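Local coordinates for ferritin (Pseudo-nitzschia multiseries, PDB 4IWK), which binds and oxidises ferrous iron and probably stores it in soluble form as ferric hydroxide inside a shell of 24 subunits, at residues S2-L5 and L6-N10; A26-W29 and F30-D34; I91-L94 and E95-N98. All blocks are in the same frame, centred on the assembly; numbering follows the deposited sequence.

Contact 1 (S2-L5 and L6-N10)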
ATOM      1  N   SER A   2     -56.820  28.140  -4.488  1.00 56.31           N
ATOM      2  CA  SER A   2     -57.630  27.047  -5.092  1.00 53.24           C
ATOM      3  C   SER A   2     -57.846  25.912  -4.078  1.00 51.21           C
ATOM      4  O   SER A   2     -56.889  25.191  -3.643  1.00 45.20           O
ATOM      5  CB  SER A   2     -56.970  26.514  -6.380  1.00 57.43           C
ATOM      6  OG  SER A   2     -57.801  25.609  -7.146  1.00 46.15           O
ATOM      7  N   GLU A   3     -59.115  25.773  -3.694  1.00 44.42           N
ATOM      8  CA  GLU A   3     -59.579  24.576  -3.006  1.00 42.57           C
ATOM      9  C   GLU A   3     -59.326  23.347  -3.889  1.00 34.89           C
ATOM     10  O   GLU A   3     -58.923  22.300  -3.362  1.00 37.60           O
ATOM     11  CB  GLU A   3     -61.083  24.661  -2.705  1.00 44.39           C
ATOM     12  CG  GLU A   3     -61.578  23.550  -1.824  1.00 47.53           C
ATOM     13  CD  GLU A   3     -60.724  23.473  -0.574  1.00 63.10           C
ATOM     14  OE1 GLU A   3     -60.593  24.503   0.111  1.00 68.13           O
ATOM     15  OE2 GLU A   3     -60.118  22.420  -0.311  1.00 66.79           O
ATOM     16  N   GLU A   4     -59.623  23.466  -5.189  1.00 35.52           N
ATOM     17  CA  GLU A   4     -59.450  22.387  -6.093  1.00 32.35           C
ATOM     18  C   GLU A   4     -57.977  21.878  -6.031  1.00 33.15           C
ATOM     19  O   GLU A   4     -57.686  20.667  -5.909  1.00 26.68           O
ATOM     20  CB  GLU A   4     -59.748  22.829  -7.519  1.00 37.64           C
ATOM     21  CG  GLU A   4     -60.142  21.690  -8.395  1.00 45.67           C
ATOM     22  CD  GLU A   4     -59.727  21.887  -9.857  1.00 66.96           C
ATOM     23  OE1 GLU A   4     -59.117  22.943 -10.232  1.00 68.89           O
ATOM     24  OE2 GLU A   4     -59.992  20.951 -10.662  1.00 74.39           O
ATOM     25  N   LEU A   5     -57.043  22.815  -6.061  1.00 30.58           N
ATOM     26  CA  LEU A   5     -55.641  22.418  -6.154  0.50 27.45           C
ATOM     27  C   LEU A   5     -55.234  21.740  -4.808  1.00 29.19           C
ATOM     28  O   LEU A   5     -54.616  20.649  -4.867  1.00 28.19           O
ATOM     29  CB  LEU A   5     -54.735  23.616  -6.547  0.50 28.86           C
ATOM     30  CG  LEU A   5     -53.216  23.422  -6.443  0.50 24.65           C
ATOM     31  CD1 LEU A   5     -52.798  22.391  -7.439  0.50 22.16           C
ATOM     32  CD2 LEU A   5     -52.438  24.732  -6.644  0.50 26.93           C
ATOM     33  N   LEU A   6     -55.596  22.328  -3.640  1.00 29.98           N
ATOM     34  CA  LEU A   6     -55.299  21.723  -2.350  0.50 26.49           C
ATOM     35  C   LEU A   6     -55.975  20.320  -2.188  1.00 26.74           C
ATOM     36  O   LEU A   6     -55.353  19.389  -1.667  1.00 26.68           O
ATOM     37  CB  LEU A   6     -55.717  22.639  -1.204  0.50 31.55           C
ATOM     38  CG  LEU A   6     -55.189  24.088  -1.248  0.50 30.08           C
ATOM     39  CD1 LEU A   6     -55.934  24.920  -0.216  0.50 28.61           C
ATOM     40  CD2 LEU A   6     -53.679  24.249  -1.112  0.50 26.88           C
ATOM     41  N   ASP A   7     -57.222  20.168  -2.621  1.00 26.01           N
ATOM     42  CA  ASP A   7     -57.862  18.840  -2.522  1.00 25.38           C
ATOM     43  C   ASP A   7     -57.141  17.821  -3.391  1.00 23.11           C
ATOM     44  O   ASP A   7     -56.926  16.660  -2.963  1.00 24.30           O
ATOM     45  CB  ASP A   7     -59.339  18.959  -2.982  1.00 25.05           C
ATOM     46  CG  ASP A   7     -60.205  19.696  -1.915  1.00 33.03           C
ATOM     47  OD1 ASP A   7     -59.663  19.917  -0.799  1.00 39.31           O
ATOM     48  OD2 ASP A   7     -61.431  20.076  -2.077  1.00 47.87           O
ATOM     49  N   LEU A   8     -56.763  18.266  -4.624  1.00 23.19           N
ATOM     50  CA  LEU A   8     -56.106  17.315  -5.578  1.00 21.98           C
ATOM     51  C   LEU A   8     -54.719  16.953  -5.075  1.00 23.00           C
ATOM     52  O   LEU A   8     -54.259  15.815  -5.283  1.00 23.41           O
ATOM     53  CB  LEU A   8     -56.034  17.854  -7.008  1.00 25.34           C
ATOM     54  CG  LEU A   8     -57.423  17.932  -7.728  1.00 27.01           C
ATOM     55  CD1 LEU A   8     -57.230  18.754  -9.017  1.00 32.22           C
ATOM     56  CD2 LEU A   8     -57.972  16.565  -8.062  1.00 28.78           C
ATOM     57  N   PHE A   9     -54.066  17.871  -4.398  1.00 22.37           N
ATOM     58  CA  PHE A   9     -52.762  17.525  -3.804  1.00 24.22           C
ATOM     59  C   PHE A   9     -52.934  16.489  -2.721  1.00 24.13           C
ATOM     60  O   PHE A   9     -52.265  15.445  -2.709  1.00 24.83           O
ATOM     61  CB  PHE A   9     -52.044  18.808  -3.334  1.00 25.12           C
ATOM     62  CG  PHE A   9     -50.544  18.667  -3.311  1.00 26.31           C
ATOM     63  CD1 PHE A   9     -49.759  19.277  -4.323  1.00 31.55           C
ATOM     64  CD2 PHE A   9     -49.948  17.905  -2.309  1.00 25.15           C
ATOM     65  CE1 PHE A   9     -48.357  19.116  -4.296  1.00 29.08           C
ATOM     66  CE2 PHE A   9     -48.556  17.762  -2.277  1.00 28.42           C
ATOM     67  CZ  PHE A   9     -47.804  18.365  -3.294  1.00 24.79           C
ATOM     68  N   ASN A  10     -53.873  16.711  -1.808  1.00 22.91           N
ATOM     69  CA  ASN A  10     -54.247  15.740  -0.791  0.50 25.83           C
ATOM     70  C   ASN A  10     -54.641  14.391  -1.463  1.00 25.60           C
ATOM     71  O   ASN A  10     -54.173  13.288  -1.015  1.00 24.98           O
ATOM     72  CB  ASN A  10     -55.375  16.359   0.061  0.50 24.93           C
ATOM     73  CG  ASN A  10     -55.462  15.769   1.450  0.50 25.17           C
ATOM     74  OD1 ASN A  10     -56.504  15.194   1.844  0.50 30.57           O
ATOM     75  ND2 ASN A  10     -54.353  15.836   2.189  0.50 20.72           N
TER
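Asp7 N donates to Glu3 O at 2.8 Å in a nearly straight bond (165°), the shortest of the i to i+4 bonds in the opening turns of helix 3-32. An ST motif starts the helix: Ser2 OG accepts from Leu5 N at 3.1 Å, while Ser2 O takes the N-H of Leu6. The serine side chain thus takes one first-turn N-H that has no i-4 carbonyl, while the carbonyl begins the regular bonding.

On the exposed side of the helix the same i to i+4 spacing brings two acids together. Glu3 bends at its second torsion (chi2 53°), which swings the carboxylate along the helix until OE2 lies 2.6 Å from Asp7 OD1; the two carboxylate planes are turned 46° against each other. So close a pair would probably be eased by a cation, consistent with Glu3, Glu4 and Asp7 being ferric-ion ligands observed in crystal structures of this protein.

One residue further round, Glu4 and Leu8 run side by side in the same direction. Inward, Leu5 and Leu8 both rest on Ala108 of helix 84-111, and the Phe9 ring meets that of Phe56. The Leu8 branch also brushes its acidic neighbour, its CD1 standing 3.9 Å from Glu4 OE2.

Contact 2 (A26-W29 and F30-D34)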
ATOM      1  N   ALA A  26     -50.733  -7.460  -4.873  1.00 16.82           N
ATOM      2  CA  ALA A  26     -50.174  -8.273  -5.992  1.00 16.44           C
ATOM      3  C   ALA A  26     -49.027  -9.169  -5.488  1.00 17.81           C
ATOM      4  O   ALA A  26     -48.933 -10.335  -5.879  1.00 17.98           O
ATOM      5  CB  ALA A  26     -49.703  -7.379  -7.119  1.00 17.54           C
ATOM      6  N   SER A  27     -48.147  -8.614  -4.646  1.00 17.25           N
ATOM      7  CA  SER A  27     -47.043  -9.426  -4.096  0.50 16.00           C
ATOM      8  C   SER A  27     -47.581 -10.642  -3.336  1.00 18.17           C
ATOM      9  O   SER A  27     -47.029 -11.742  -3.380  1.00 18.18           O
ATOM     10  CB  SER A  27     -46.164  -8.566  -3.158  0.50 14.44           C
ATOM     11  OG  SER A  27     -46.677  -8.525  -1.828  0.50 14.38           O
ATOM     12  N   ILE A  28     -48.683 -10.439  -2.621  1.00 16.60           N
ATOM     13  CA  ILE A  28     -49.259 -11.583  -1.821  1.00 17.18           C
ATOM     14  C   ILE A  28     -49.804 -12.608  -2.787  1.00 18.06           C
ATOM     15  O   ILE A  28     -49.524 -13.789  -2.649  1.00 19.72           O
ATOM     16  CB  ILE A  28     -50.360 -11.030  -0.860  1.00 17.31           C
ATOM     17  CG1 ILE A  28     -49.714 -10.186   0.244  1.00 18.70           C
ATOM     18  CG2 ILE A  28     -51.134 -12.229  -0.342  1.00 18.82           C
ATOM     19  CD1 ILE A  28     -50.783  -9.376   0.994  1.00 19.79           C
ATOM     20  N   TRP A  29     -50.553 -12.176  -3.833  1.00 16.80           N
ATOM     21  CA  TRP A  29     -51.057 -13.130  -4.777  1.00 18.66           C
ATOM     22  C   TRP A  29     -49.918 -13.909  -5.395  1.00 20.59           C
ATOM     23  O   TRP A  29     -49.981 -15.139  -5.548  1.00 18.21           O
ATOM     24  CB  TRP A  29     -51.934 -12.385  -5.867  1.00 16.88           C
ATOM     25  CG  TRP A  29     -52.673 -13.412  -6.690  1.00 17.70           C
ATOM     26  CD1 TRP A  29     -53.971 -13.862  -6.465  1.00 20.39           C
ATOM     27  CD2 TRP A  29     -52.169 -14.126  -7.828  1.00 18.02           C
ATOM     28  NE1 TRP A  29     -54.284 -14.838  -7.408  1.00 22.25           N
ATOM     29  CE2 TRP A  29     -53.203 -15.029  -8.249  1.00 22.42           C
ATOM     30  CE3 TRP A  29     -50.929 -14.157  -8.486  1.00 20.89           C
ATOM     31  CZ2 TRP A  29     -53.036 -15.910  -9.395  1.00 25.41           C
ATOM     32  CZ3 TRP A  29     -50.736 -15.027  -9.600  1.00 23.15           C
ATOM     33  CH2 TRP A  29     -51.801 -15.940 -10.016  1.00 23.76           C
ATOM     34  N   PHE A  30     -48.877 -13.201  -5.886  1.00 16.15           N
ATOM     35  CA  PHE A  30     -47.769 -13.895  -6.525  1.00 18.24           C
ATOM     36  C   PHE A  30     -47.109 -14.868  -5.538  1.00 20.12           C
ATOM     37  O   PHE A  30     -46.807 -15.976  -5.947  1.00 19.29           O
ATOM     38  CB  PHE A  30     -46.747 -12.856  -6.972  1.00 16.68           C
ATOM     39  CG  PHE A  30     -47.158 -12.197  -8.272  1.00 19.46           C
ATOM     40  CD1 PHE A  30     -47.583 -12.982  -9.333  1.00 19.42           C
ATOM     41  CD2 PHE A  30     -47.126 -10.824  -8.416  1.00 18.64           C
ATOM     42  CE1 PHE A  30     -47.939 -12.419 -10.594  1.00 21.89           C
ATOM     43  CE2 PHE A  30     -47.469 -10.240  -9.670  1.00 20.87           C
ATOM     44  CZ  PHE A  30     -47.900 -11.041 -10.752  1.00 19.16           C
ATOM     45  N   ASP A  31     -46.890 -14.460  -4.282  1.00 20.57           N
ATOM     46  CA  ASP A  31     -46.150 -15.346  -3.339  1.00 24.25           C
ATOM     47  C   ASP A  31     -47.016 -16.536  -3.042  1.00 20.67           C
ATOM     48  O   ASP A  31     -46.518 -17.657  -2.954  1.00 22.98           O
ATOM     49  CB  ASP A  31     -45.836 -14.608  -2.036  1.00 21.53           C
ATOM     50  CG  ASP A  31     -44.471 -13.990  -2.036  1.00 33.00           C
ATOM     51  OD1 ASP A  31     -43.524 -14.501  -2.698  1.00 30.94           O
ATOM     52  OD2 ASP A  31     -44.264 -12.947  -1.353  1.00 35.01           O
ATOM     53  N   GLN A  32     -48.309 -16.316  -2.912  1.00 22.14           N
ATOM     54  CA  GLN A  32     -49.202 -17.461  -2.620  1.00 22.57           C
ATOM     55  C   GLN A  32     -49.215 -18.466  -3.757  1.00 24.67           C
ATOM     56  O   GLN A  32     -49.598 -19.665  -3.586  1.00 26.46           O
ATOM     57  CB  GLN A  32     -50.624 -16.969  -2.359  1.00 20.98           C
ATOM     58  CG  GLN A  32     -50.816 -16.264  -1.049  1.00 26.18           C
ATOM     59  CD  GLN A  32     -52.233 -15.693  -0.915  1.00 29.45           C
ATOM     60  OE1 GLN A  32     -53.039 -15.632  -1.920  1.00 34.21           O
ATOM     61  NE2 GLN A  32     -52.562 -15.196   0.326  1.00 30.82           N
ATOM     62  N   ASN A  33     -48.955 -17.999  -4.981  1.00 21.54           N
ATOM     63  CA  ASN A  33     -49.013 -18.854  -6.099  1.00 22.72           C
ATOM     64  C   ASN A  33     -47.608 -19.202  -6.633  1.00 21.11           C
ATOM     65  O   ASN A  33     -47.490 -19.680  -7.756  1.00 26.33           O
ATOM     66  CB  ASN A  33     -49.894 -18.222  -7.162  1.00 20.49           C
ATOM     67  CG  ASN A  33     -51.338 -18.232  -6.746  1.00 24.04           C
ATOM     68  OD1 ASN A  33     -51.968 -19.280  -6.936  1.00 32.58           O
ATOM     69  ND2 ASN A  33     -51.885 -17.162  -6.121  1.00 23.01           N
ATOM     70  N   ASP A  34     -46.616 -19.029  -5.794  1.00 21.11           N
ATOM     71  CA  ASP A  34     -45.212 -19.426  -6.019  1.00 24.21           C
ATOM     72  C   ASP A  34     -44.514 -18.735  -7.178  1.00 25.62           C
ATOM     73  O   ASP A  34     -43.715 -19.361  -7.888  1.00 29.38           O
ATOM     74  CB  ASP A  34     -45.135 -20.968  -6.098  1.00 21.91           C
ATOM     75  CG  ASP A  34     -45.670 -21.572  -4.756  1.00 24.17           C
ATOM     76  OD1 ASP A  34     -45.221 -21.209  -3.671  1.00 30.58           O
ATOM     77  OD2 ASP A  34     -46.590 -22.371  -4.811  1.00 31.84           O
TER
HETATM   78  O   HOH W   1     -46.005 -10.756  -0.303  1.00 26.89           O
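Phe30 N and Ala26 O begin a run of i to i+4 bonds that carries the last turns of helix 3-32 to its end. Asp31 N to Ser27 O and Gln32 N to Ile28 O follow, but Asn33 leaves helical backbone angles and its N reaches Trp29 O only weakly, at 3.1 Å. A Schellman motif closes the helix: Asp34, with positive phi (63°), is the C-prime residue, its N bonds to Asp31 O, and the N of the next residue reaches back to Phe30 O.

The Asn33 side chain compensates for the failing backbone bond. Its ND2 donates to Trp29 O at 2.8 Å, almost within the amide plane, so this carbonyl is gripped twice by one residue. The same ND2 lies over the indole of Trp29, 3.3 Å from CE2, with amide and ring planes 26° apart, and Asn33 CB makes a CH-pi contact with the face of the six-membered ring. Trp29 is set under this lid because its CG lies anti to the backbone N (chi1 -169°). At the indole edge, Phe30 CD1 comes within 3.6 Å of Trp29 CE3. The amide of Gln32 lies against Ile28, NE2 3.4 Å from CG2. A water donates to Ser27 OG at 2.8 Å and Asp31 OD2 at 3.0 Å; that hydroxyl also bonds Leu24 O, and Asp31, like Glu36, binds zinc and ferric iron in structures of this protein.

Phe30 touches Met38 and Met42 of helix 36-62 and Val87 of helix 84-111, where Trp29 lands, on Pro84 and Val87; Ile28 faces Val57 of a neighbouring subunit.

Contact 3 (I91-L94 and E95-N98). With FE (Fe (III) ion), chain I.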
ATOM      1  N   ILE A  91     -52.081  -3.987 -12.566  1.00 16.53           N
ATOM      2  CA  ILE A  91     -50.990  -3.058 -12.191  1.00 18.12           C
ATOM      3  C   ILE A  91     -50.864  -2.022 -13.337  1.00 18.37           C
ATOM      4  O   ILE A  91     -50.639  -0.837 -13.074  1.00 18.68           O
ATOM      5  CB  ILE A  91     -49.701  -3.812 -12.015  1.00 18.72           C
ATOM      6  CG1 ILE A  91     -49.864  -4.751 -10.788  1.00 21.93           C
ATOM      7  CG2 ILE A  91     -48.498  -2.903 -11.881  1.00 17.62           C
ATOM      8  CD1 ILE A  91     -50.227  -3.979  -9.554  1.00 20.90           C
ATOM      9  N   LEU A  92     -51.015  -2.433 -14.582  1.00 20.18           N
ATOM     10  CA  LEU A  92     -50.990  -1.404 -15.684  1.00 20.38           C
ATOM     11  C   LEU A  92     -52.078  -0.375 -15.476  1.00 20.57           C
ATOM     12  O   LEU A  92     -51.824   0.851 -15.517  1.00 19.97           O
ATOM     13  CB  LEU A  92     -51.189  -2.129 -17.027  1.00 20.54           C
ATOM     14  CG  LEU A  92     -51.226  -1.053 -18.182  1.00 25.96           C
ATOM     15  CD1 LEU A  92     -49.917  -0.319 -18.341  1.00 25.42           C
ATOM     16  CD2 LEU A  92     -51.604  -1.821 -19.449  1.00 27.11           C
ATOM     17  N   GLU A  93     -53.287  -0.819 -15.198  1.00 19.71           N
ATOM     18  CA  GLU A  93     -54.402   0.085 -14.929  1.00 19.99           C
ATOM     19  C   GLU A  93     -54.140   1.010 -13.754  1.00 20.03           C
ATOM     20  O   GLU A  93     -54.525   2.168 -13.821  1.00 20.95           O
ATOM     21  CB  GLU A  93     -55.661  -0.726 -14.724  1.00 20.86           C
ATOM     22  CG  GLU A  93     -56.145  -1.300 -16.040  1.00 22.78           C
ATOM     23  CD  GLU A  93     -57.223  -2.344 -15.829  1.00 31.31           C
ATOM     24  OE1 GLU A  93     -57.806  -2.360 -14.772  1.00 41.02           O
ATOM     25  OE2 GLU A  93     -57.495  -3.153 -16.723  1.00 31.27           O
ATOM     26  N   LEU A  94     -53.540   0.441 -12.661  1.00 17.45           N
ATOM     27  CA  LEU A  94     -53.183   1.229 -11.474  1.00 16.59           C
ATOM     28  C   LEU A  94     -52.224   2.381 -11.910  1.00 18.79           C
ATOM     29  O   LEU A  94     -52.410   3.554 -11.482  1.00 19.60           O
ATOM     30  CB  LEU A  94     -52.463   0.323 -10.483  1.00 18.13           C
ATOM     31  CG  LEU A  94     -51.960   1.009  -9.191  1.00 20.82           C
ATOM     32  CD1 LEU A  94     -53.149   1.438  -8.325  1.00 20.83           C
ATOM     33  CD2 LEU A  94     -51.018   0.015  -8.480  1.00 20.01           C
ATOM     34  N   GLU A  95     -51.185   2.031 -12.643  1.00 20.26           N
ATOM     35  CA  GLU A  95     -50.195   3.049 -13.104  1.00 19.85           C
ATOM     36  C   GLU A  95     -50.872   4.111 -13.996  1.00 20.93           C
ATOM     37  O   GLU A  95     -50.529   5.325 -13.837  1.00 20.33           O
ATOM     38  CB  GLU A  95     -48.976   2.449 -13.739  1.00 19.66           C
ATOM     39  CG  GLU A  95     -48.040   1.764 -12.679  1.00 20.06           C
ATOM     40  CD  GLU A  95     -47.431   2.652 -11.647  1.00 21.63           C
ATOM     41  OE1 GLU A  95     -47.591   3.878 -11.728  1.00 23.48           O
ATOM     42  OE2 GLU A  95     -46.707   2.048 -10.833  1.00 20.84           O
ATOM     43  N   GLN A  96     -51.805   3.679 -14.827  1.00 21.59           N
ATOM     44  CA  GLN A  96     -52.536   4.631 -15.670  1.00 23.04           C
ATOM     45  C   GLN A  96     -53.344   5.574 -14.816  1.00 24.41           C
ATOM     46  O   GLN A  96     -53.398   6.808 -15.077  1.00 23.87           O
ATOM     47  CB  GLN A  96     -53.408   3.940 -16.662  1.00 23.48           C
ATOM     48  CG  GLN A  96     -52.548   3.239 -17.714  1.00 23.41           C
ATOM     49  CD  GLN A  96     -53.337   2.246 -18.557  1.00 26.52           C
ATOM     50  OE1 GLN A  96     -54.443   1.877 -18.191  1.00 29.69           O
ATOM     51  NE2 GLN A  96     -52.759   1.815 -19.700  1.00 25.90           N
ATOM     52  N   ALA A  97     -53.947   5.041 -13.730  1.00 21.76           N
ATOM     53  CA  ALA A  97     -54.578   5.883 -12.734  1.00 21.79           C
ATOM     54  C   ALA A  97     -53.696   6.864 -12.016  1.00 25.33           C
ATOM     55  O   ALA A  97     -54.136   7.998 -11.696  1.00 23.75           O
ATOM     56  CB  ALA A  97     -55.368   5.039 -11.697  1.00 20.58           C
ATOM     57  N   ASN A  98     -52.522   6.404 -11.629  1.00 21.54           N
ATOM     58  CA  ASN A  98     -51.573   7.257 -10.970  1.00 20.61           C
ATOM     59  C   ASN A  98     -51.243   8.433 -11.939  1.00 22.31           C
ATOM     60  O   ASN A  98     -51.105   9.568 -11.487  1.00 22.58           O
ATOM     61  CB  ASN A  98     -50.299   6.486 -10.695  1.00 22.12           C
ATOM     62  CG  ASN A  98     -50.395   5.551  -9.500  1.00 25.67           C
ATOM     63  OD1 ASN A  98     -51.391   5.558  -8.751  1.00 22.52           O
ATOM     64  ND2 ASN A  98     -49.271   4.844  -9.224  1.00 22.97           N
TER
HETATM   65 FE    FE I 203     -45.814   3.665  -9.823  0.85 23.97          FE
HETATM   66  O   HOH W   2     -46.108   5.548  -9.615  1.00 28.00           O
HETATM   67  O   HOH W   3     -44.267   3.064  -9.060  1.00 34.45           O
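The ferroxidase site takes one of its iron ligands from a regular turn of helix 84-111, in which Glu95 N bonds to Ile91 O at 3.0 Å and Asn98 N to Leu94 O. Glu95 bends at its second torsion (chi2 -64°), presenting the carboxylate to the ferric ion, and OE2 binds the metal at 2.1 Å. Glu49 and Glu131 are the other protein ligands, and two waters join them. OE2 is also held by the hydroxyl of Tyr23. OE1, at a longer 2.6 Å from the iron, also accepts from Gln128 NE2, from the iron-bound water 2 at 3.1 Å, and from Asn98 ND2 at 3.2 Å, which arrives from above the carboxylate plane. Asn98 is itself steadied through OD1 by Gln15, a second-shell grip that holds the amide with ND2 in that position.

In the four-helix bundle of the ferritin-like domain this helix turns Glu95 to the metal, Leu94 and Leu92 to neighbouring helices, and Glu93 outward. Leu94 rests on Ala19 and Tyr23 of helix 3-32, while Leu92 touches Ile135 of helix 115-145. Gln96 extends back along its own helix, bringing NE2 within 3.6 Å of Leu92 CG and almost equally near both methyl branches. Its OE1 lies 3.7 Å from Glu93 CA. An alanine here would strip the amide off the Leu92 branch and is likely to leave that side of the leucine, and the neighbouring Glu132, without their packing partner. Glu93 instead sends OE2 to Gln89 NE2, with its carboxylate plane only 18° from that of the Gln96 amide.

In the fold
Contacts 1 and 2 close off the two ends of helix 3-32, on opposite sides of the chain's centre and about 36 Å apart between centres, whereas contact 3 lies mid-bundle, about 6 Å from that centre. Their chemistry follows. The helix start is acidic and largely surface-facing, one amide met by a serine; the helix finish is aromatic, partly buried and alone in meeting neighbouring subunits, its last carbonyls met by an asparagine and a Schellman turn; the middle of helix 84-111 buries charge by spending it on iron. Helix 84-111 carries contact 3 and serves the others: Ala108 touches contact 1, Val87 contact 2, and Ile91 CD1 lies 4.2 Å from Ala26 CB.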